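Local structure of uncharacterized metalloprotein (Deinococcus radiodurans, 3GG7) at residues 72-75 with 76-80; 104-107 with 108-112. The protein is of unknown function but binds manganese and probably acts as a metal-dependent hydrolase on ester bonds, as a member of the TatD-type hydrolase family. All coordinates share one frame; numbering follows the deposited sequence.

Contact 1: residues 72-75 with 76-80. With SO4 (sulfate ion), chain C.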
ATOM      1  N   PRO A  72      11.245 -17.527   4.417  1.00 19.99           N
ATOM      2  CA  PRO A  72      11.373 -18.326   3.184  1.00 20.52           C
ATOM      3  C   PRO A  72      10.106 -18.492   2.330  1.00 20.00           C
ATOM      4  O   PRO A  72      10.202 -18.790   1.136  1.00 21.06           O
ATOM      5  CB  PRO A  72      11.838 -19.691   3.702  1.00 21.49           C
ATOM      6  CG  PRO A  72      12.363 -19.441   5.041  1.00 22.57           C
ATOM      7  CD  PRO A  72      11.666 -18.278   5.609  1.00 20.92           C
ATOM      8  N   TRP A  73       8.919 -18.293   2.916  1.00 19.03           N
ATOM      9  CA  TRP A  73       7.684 -18.357   2.161  1.00 18.86           C
ATOM     10  C   TRP A  73       7.542 -17.172   1.191  1.00 18.86           C
ATOM     11  O   TRP A  73       6.791 -17.244   0.247  1.00 19.21           O
ATOM     12  CB  TRP A  73       6.504 -18.463   3.123  1.00 18.25           C
ATOM     13  CG  TRP A  73       6.316 -19.901   3.597  1.00 19.30           C
ATOM     14  CD1 TRP A  73       5.536 -20.833   2.994  1.00 20.80           C
ATOM     15  CD2 TRP A  73       6.947 -20.564   4.704  1.00 20.16           C
ATOM     16  NE1 TRP A  73       5.613 -22.028   3.665  1.00 22.51           N
ATOM     17  CE2 TRP A  73       6.481 -21.889   4.713  1.00 20.07           C
ATOM     18  CE3 TRP A  73       7.867 -20.171   5.675  1.00 19.24           C
ATOM     19  CZ2 TRP A  73       6.894 -22.822   5.664  1.00 19.01           C
ATOM     20  CZ3 TRP A  73       8.279 -21.114   6.623  1.00 21.04           C
ATOM     21  CH2 TRP A  73       7.782 -22.425   6.601  1.00 20.07           C
ATOM     22  N   PHE A  74       8.293 -16.107   1.430  1.00 18.23           N
ATOM     23  CA  PHE A  74       8.240 -14.960   0.523  1.00 18.58           C
ATOM     24  C   PHE A  74       8.722 -15.382  -0.864  1.00 19.81           C
ATOM     25  O   PHE A  74       7.997 -15.235  -1.834  1.00 18.95           O
ATOM     26  CB  PHE A  74       9.012 -13.724   1.039  1.00 18.69           C
ATOM     27  CG  PHE A  74       8.801 -12.524   0.185  1.00 19.87           C
ATOM     28  CD1 PHE A  74       7.673 -11.736   0.331  1.00 20.80           C
ATOM     29  CD2 PHE A  74       9.697 -12.218  -0.818  1.00 21.19           C
ATOM     30  CE1 PHE A  74       7.469 -10.641  -0.514  1.00 20.42           C
ATOM     31  CE2 PHE A  74       9.487 -11.138  -1.647  1.00 22.73           C
ATOM     32  CZ  PHE A  74       8.387 -10.366  -1.492  1.00 20.94           C
ATOM     33  N   ASP A  75       9.957 -15.877  -0.954  1.00 21.25           N
ATOM     34  CA  ASP A  75      10.451 -16.299  -2.263  1.00 22.77           C
ATOM     35  C   ASP A  75       9.610 -17.426  -2.864  1.00 22.16           C
ATOM     36  O   ASP A  75       9.396 -17.443  -4.083  1.00 23.31           O
ATOM     37  CB  ASP A  75      11.920 -16.689  -2.246  1.00 23.81           C
ATOM     38  CG  ASP A  75      12.495 -16.843  -3.671  1.00 28.40           C
ATOM     39  OD1 ASP A  75      12.633 -15.826  -4.394  1.00 31.13           O
ATOM     40  OD2 ASP A  75      12.770 -17.995  -4.084  1.00 34.05           O
ATOM     41  N   ARG A  76       9.093 -18.325  -2.014  1.00 21.55           N
ATOM     42  CA  ARG A  76       8.265 -19.440  -2.464  1.00 21.61           C
ATOM     43  C   ARG A  76       7.090 -18.950  -3.290  1.00 20.53           C
ATOM     44  O   ARG A  76       6.769 -19.527  -4.336  1.00 21.55           O
ATOM     45  CB  ARG A  76       7.766 -20.291  -1.287  1.00 21.58           C
ATOM     46  CG  ARG A  76       6.897 -21.490  -1.669  1.00 23.21           C
ATOM     47  CD  ARG A  76       6.606 -22.351  -0.458  1.00 24.77           C
ATOM     48  NE  ARG A  76       5.734 -23.493  -0.735  1.00 25.51           N
ATOM     49  CZ  ARG A  76       6.137 -24.681  -1.201  1.00 27.69           C
ATOM     50  NH1 ARG A  76       7.418 -24.885  -1.502  1.00 29.30           N
ATOM     51  NH2 ARG A  76       5.247 -25.652  -1.406  1.00 28.54           N
ATOM     52  N   TYR A  77       6.398 -17.917  -2.792  1.00 20.32           N
ATOM     53  CA  TYR A  77       5.141 -17.485  -3.378  1.00 20.15           C
ATOM     54  C   TYR A  77       5.233 -16.319  -4.337  1.00 20.57           C
ATOM     55  O   TYR A  77       4.267 -16.050  -5.040  1.00 19.97           O
ATOM     56  CB  TYR A  77       4.175 -17.100  -2.264  1.00 20.26           C
ATOM     57  CG  TYR A  77       3.775 -18.221  -1.319  1.00 18.98           C
ATOM     58  CD1 TYR A  77       3.495 -19.505  -1.770  1.00 19.67           C
ATOM     59  CD2 TYR A  77       3.656 -17.971   0.023  1.00 17.83           C
ATOM     60  CE1 TYR A  77       3.076 -20.505  -0.868  1.00 19.55           C
ATOM     61  CE2 TYR A  77       3.236 -18.928   0.919  1.00 18.81           C
ATOM     62  CZ  TYR A  77       2.953 -20.205   0.465  1.00 19.32           C
ATOM     63  OH  TYR A  77       2.527 -21.122   1.392  1.00 21.31           O
ATOM     64  N   LEU A  78       6.394 -15.680  -4.429  1.00 20.70           N
ATOM     65  CA  LEU A  78       6.561 -14.527  -5.300  1.00 21.78           C
ATOM     66  C   LEU A  78       6.115 -14.744  -6.751  1.00 20.77           C
ATOM     67  O   LEU A  78       5.535 -13.853  -7.334  1.00 21.81           O
ATOM     68  CB  LEU A  78       7.994 -14.010  -5.208  1.00 22.23           C
ATOM     69  CG  LEU A  78       8.357 -12.595  -5.647  1.00 25.64           C
ATOM     70  CD1 LEU A  78       7.362 -11.541  -5.138  1.00 24.39           C
ATOM     71  CD2 LEU A  78       9.780 -12.345  -5.182  1.00 25.27           C
ATOM     72  N   PRO A  79       6.319 -15.949  -7.322  1.00 21.31           N
ATOM     73  CA  PRO A  79       5.853 -16.157  -8.705  1.00 21.79           C
ATOM     74  C   PRO A  79       4.337 -16.080  -8.904  1.00 22.21           C
ATOM     75  O   PRO A  79       3.854 -15.938 -10.047  1.00 24.08           O
ATOM     76  CB  PRO A  79       6.350 -17.568  -9.018  1.00 21.36           C
ATOM     77  CG  PRO A  79       7.518 -17.749  -8.155  1.00 22.34           C
ATOM     78  CD  PRO A  79       7.126 -17.079  -6.852  1.00 21.30           C
ATOM     79  N   GLU A  80       3.575 -16.155  -7.819  1.00 21.11           N
ATOM     80  CA  GLU A  80       2.117 -16.159  -7.897  1.00 21.21           C
ATOM     81  C   GLU A  80       1.427 -14.799  -7.912  1.00 20.56           C
ATOM     82  O   GLU A  80       0.194 -14.728  -7.965  1.00 20.34           O
ATOM     83  CB  GLU A  80       1.552 -16.983  -6.746  1.00 20.90           C
ATOM     84  CG  GLU A  80       2.021 -18.424  -6.805  1.00 21.83           C
ATOM     85  CD  GLU A  80       1.486 -19.268  -5.686  1.00 23.87           C
ATOM     86  OE1 GLU A  80       0.336 -19.023  -5.229  1.00 23.30           O
ATOM     87  OE2 GLU A  80       2.226 -20.178  -5.245  1.00 24.71           O
TER
HETATM   88  S   SO4 C 254       2.077 -24.417  -0.334  1.00 30.91           S
HETATM   89  O1  SO4 C 254       2.327 -23.951  -1.690  1.00 33.40           O
HETATM   90  O2  SO4 C 254       0.654 -24.284  -0.010  1.00 34.39           O
HETATM   91  O3  SO4 C 254       2.444 -25.839  -0.221  1.00 33.38           O
HETATM   92  O4  SO4 C 254       2.916 -23.616   0.557  1.00 32.24           O
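Trp73 and Tyr77, one helical turn apart, lie side by side and point the same way, with Trp73 CD1 3.6 Å from Tyr77 CE2. Their ring planes meet at 45°, and the phenol lies at the indole's edge, next to CD1. From there Tyr77 OH donates a hydrogen bond to O4 of a sulfate at 2.7 Å. Sulfate O4 also accepts Arg76 NE at 3.1 Å, while NH2 of that arginine gives a 3.0 Å bond to sulfate O3 and a weak one to O1. Arg76 can reach so far because its chain is extended from CG to NE with CG anti to the backbone N (chi1 -180°); the sulfate then sits in the guanidinium plane, at its edge. Arg41 NE also binds this anion, which probably came from the crystallisation liquor.

Arg76 N bonds Pro72 O weakly, Tyr77 N bonds Trp73 O at 3.1 Å and Phe74 O weakly, and Leu78 N bonds Phe74 O and Asp75 O, both weakly. Asp75 OD1 is taken by His116 NE2.

On the buried side Phe74 CE2 meets Leu78 CD2 at 3.7 Å. Such i, i+4 pairs line this short helix ahead of strand 83-88 in the TIM-barrel-like fold. Phe74 and Leu78 rest on that strand's Val84 and touch Ile109 and Arg112, respectively, of helix 99-115, while Tyr77 packs against Trp40 and Arg41 of helix 40-44.

Contact 2: residues 104-107 with 108-112; sequences AVFQ and HILRR
Main-chain bonds between residues four apart carry the helix through this region: His108 N to Ala104 O, Ile109 N to Val105 O, Leu110 N to Phe106 O and Arg111 N to Gln107 O. All four are 2.9 to 3.0 Å long.

Apolar contacts occupy the buried side. Phe106 CG is anti to the backbone N (chi1 -171°) whereas Leu110 CG lies beside its own N, which brings a leucine methyl over the ring. Leu110 CD1 stands above one face of Phe106 in a CH-pi contact, 4.0 Å from the centroid and 17° off the normal, while the other methyl, Leu110 CD2, comes within 3.9 Å of Phe106 CE1. Beside them Val105 CG1 meets Ile109 CD1 at 3.8 Å, the two side chains running in the same direction. Helix 99-115 is the crossover of a beta-alpha-beta unit between the parallel strands 83-88 and 119-124, part of the TIM-barrel-like fold of this family. Phe106 and Ile109 accordingly pack on Val87, and Phe106 and Leu110 reach Cys135 of helix 129-138.

Polar side chains form two further rows. Gln107 and Arg111 run alongside each other, amide and guanidinium planes 30° apart, and Gln107 CG lies over a guanidinium face, 3.7 Å from Arg111 NE. In the next row, Arg112 CG covers one face of the His108 ring, and Arg112 NH1 forms a salt bridge with Asp115.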
ATOM      1  N   ALA A 104      17.128  -5.925   7.125  1.00 24.12           N
ATOM      2  CA  ALA A 104      17.483  -7.171   6.490  1.00 23.96           C
ATOM      3  C   ALA A 104      16.342  -7.747   5.657  1.00 23.61           C
ATOM      4  O   ALA A 104      16.540  -8.144   4.503  1.00 24.45           O
ATOM      5  CB  ALA A 104      17.933  -8.179   7.528  1.00 23.91           C
ATOM      6  N   VAL A 105      15.148  -7.798   6.252  1.00 22.63           N
ATOM      7  CA  VAL A 105      13.999  -8.335   5.554  1.00 22.03           C
ATOM      8  C   VAL A 105      13.609  -7.491   4.335  1.00 20.53           C
ATOM      9  O   VAL A 105      13.329  -8.018   3.257  1.00 21.66           O
ATOM     10  CB  VAL A 105      12.777  -8.480   6.517  1.00 22.33           C
ATOM     11  CG1 VAL A 105      11.491  -8.721   5.754  1.00 21.28           C
ATOM     12  CG2 VAL A 105      13.022  -9.617   7.496  1.00 23.03           C
ATOM     13  N   PHE A 106      13.528  -6.177   4.511  1.00 20.51           N
ATOM     14  CA  PHE A 106      13.140  -5.318   3.405  1.00 20.48           C
ATOM     15  C   PHE A 106      14.152  -5.389   2.252  1.00 21.02           C
ATOM     16  O   PHE A 106      13.789  -5.448   1.076  1.00 21.40           O
ATOM     17  CB  PHE A 106      12.981  -3.865   3.896  1.00 20.50           C
ATOM     18  CG  PHE A 106      12.374  -2.936   2.895  1.00 19.31           C
ATOM     19  CD1 PHE A 106      11.298  -3.297   2.093  1.00 20.33           C
ATOM     20  CD2 PHE A 106      12.878  -1.649   2.771  1.00 21.90           C
ATOM     21  CE1 PHE A 106      10.752  -2.378   1.189  1.00 19.94           C
ATOM     22  CE2 PHE A 106      12.361  -0.747   1.866  1.00 21.46           C
ATOM     23  CZ  PHE A 106      11.308  -1.084   1.080  1.00 20.98           C
ATOM     24  N   GLN A 107      15.433  -5.401   2.597  1.00 22.48           N
ATOM     25  CA  GLN A 107      16.468  -5.506   1.554  1.00 23.69           C
ATOM     26  C   GLN A 107      16.335  -6.833   0.819  1.00 23.35           C
ATOM     27  O   GLN A 107      16.412  -6.888  -0.422  1.00 23.67           O
ATOM     28  CB  GLN A 107      17.845  -5.393   2.178  1.00 24.39           C
ATOM     29  CG  GLN A 107      18.975  -5.746   1.248  1.00 28.88           C
ATOM     30  CD  GLN A 107      20.305  -5.514   1.911  1.00 33.25           C
ATOM     31  OE1 GLN A 107      20.785  -6.354   2.680  1.00 38.44           O
ATOM     32  NE2 GLN A 107      20.903  -4.364   1.632  1.00 35.21           N
ATOM     33  N   HIS A 108      16.097  -7.913   1.572  1.00 22.94           N
ATOM     34  CA  HIS A 108      15.864  -9.251   0.992  1.00 22.87           C
ATOM     35  C   HIS A 108      14.683  -9.202   0.018  1.00 22.76           C
ATOM     36  O   HIS A 108      14.754  -9.714  -1.105  1.00 22.37           O
ATOM     37  CB  HIS A 108      15.617 -10.295   2.094  1.00 22.70           C
ATOM     38  CG  HIS A 108      15.156 -11.632   1.594  1.00 25.76           C
ATOM     39  ND1 HIS A 108      16.023 -12.682   1.339  1.00 28.07           N
ATOM     40  CD2 HIS A 108      13.915 -12.104   1.348  1.00 26.40           C
ATOM     41  CE1 HIS A 108      15.330 -13.735   0.945  1.00 28.61           C
ATOM     42  NE2 HIS A 108      14.048 -13.410   0.936  1.00 27.40           N
ATOM     43  N   ILE A 109      13.595  -8.566   0.460  1.00 21.02           N
ATOM     44  CA  ILE A 109      12.388  -8.495  -0.327  1.00 21.52           C
ATOM     45  C   ILE A 109      12.656  -7.751  -1.634  1.00 21.43           C
ATOM     46  O   ILE A 109      12.268  -8.220  -2.687  1.00 22.00           O
ATOM     47  CB  ILE A 109      11.231  -7.884   0.478  1.00 21.92           C
ATOM     48  CG1 ILE A 109      10.667  -8.978   1.419  1.00 22.74           C
ATOM     49  CG2 ILE A 109      10.156  -7.353  -0.446  1.00 21.89           C
ATOM     50  CD1 ILE A 109       9.625  -8.527   2.416  1.00 23.17           C
ATOM     51  N   LEU A 110      13.334  -6.614  -1.562  1.00 21.47           N
ATOM     52  CA  LEU A 110      13.613  -5.832  -2.762  1.00 22.12           C
ATOM     53  C   LEU A 110      14.494  -6.612  -3.730  1.00 23.44           C
ATOM     54  O   LEU A 110      14.221  -6.631  -4.922  1.00 23.49           O
ATOM     55  CB  LEU A 110      14.250  -4.498  -2.397  1.00 22.59           C
ATOM     56  CG  LEU A 110      13.377  -3.539  -1.598  1.00 21.36           C
ATOM     57  CD1 LEU A 110      14.131  -2.263  -1.301  1.00 23.04           C
ATOM     58  CD2 LEU A 110      12.071  -3.195  -2.342  1.00 20.75           C
ATOM     59  N   ARG A 111      15.485  -7.309  -3.203  1.00 24.09           N
ATOM     60  CA  ARG A 111      16.354  -8.115  -4.049  1.00 25.69           C
ATOM     61  C   ARG A 111      15.599  -9.265  -4.737  1.00 25.60           C
ATOM     62  O   ARG A 111      15.784  -9.492  -5.938  1.00 26.56           O
ATOM     63  CB  ARG A 111      17.550  -8.617  -3.249  1.00 26.77           C
ATOM     64  CG  ARG A 111      18.504  -7.502  -2.838  1.00 31.57           C
ATOM     65  CD  ARG A 111      19.903  -8.042  -2.607  1.00 38.50           C
ATOM     66  NE  ARG A 111      20.711  -7.210  -1.714  1.00 43.11           N
ATOM     67  CZ  ARG A 111      21.173  -5.986  -1.989  1.00 47.05           C
ATOM     68  NH1 ARG A 111      20.898  -5.373  -3.146  1.00 47.90           N
ATOM     69  NH2 ARG A 111      21.917  -5.354  -1.083  1.00 49.17           N
ATOM     70  N   ARG A 112      14.710  -9.949  -4.004  1.00 25.09           N
ATOM     71  CA  ARG A 112      13.924 -11.040  -4.588  1.00 25.15           C
ATOM     72  C   ARG A 112      12.962 -10.493  -5.627  1.00 24.59           C
ATOM     73  O   ARG A 112      12.764 -11.106  -6.678  1.00 25.14           O
ATOM     74  CB  ARG A 112      13.161 -11.824  -3.526  1.00 25.49           C
ATOM     75  CG  ARG A 112      14.051 -12.451  -2.454  1.00 28.96           C
ATOM     76  CD  ARG A 112      14.927 -13.577  -2.985  1.00 35.02           C
ATOM     77  NE  ARG A 112      16.108 -13.103  -3.709  1.00 39.62           N
ATOM     78  CZ  ARG A 112      17.208 -12.584  -3.154  1.00 42.71           C
ATOM     79  NH1 ARG A 112      18.214 -12.196  -3.936  1.00 44.10           N
ATOM     80  NH2 ARG A 112      17.318 -12.431  -1.835  1.00 43.96           N
TER

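Both contacts are local, contact 2 within one helix and contact 1 along a short helix and the 3-10 segment that follows. They lie on the same side of the chain's centre and pack together: Phe74 CZ meets Ile109 CG2 at 3.6 Å, and Leu78 CD2 lies 3.6 Å from Arg112 O. Apolar residues of both rest on Val84 of strand 83-88. Contact 2 is regularly bonded, with four buried residues that pack variously on strand 83-88, helix 129-138 and the loop residue Phe59. In contact 1 most backbone bonds are weak. Polar side chains of contact 2 meet one another or Asp115; in contact 1 Asp75 likewise has a protein partner, but Arg76 and Tyr77 bind the sulfate.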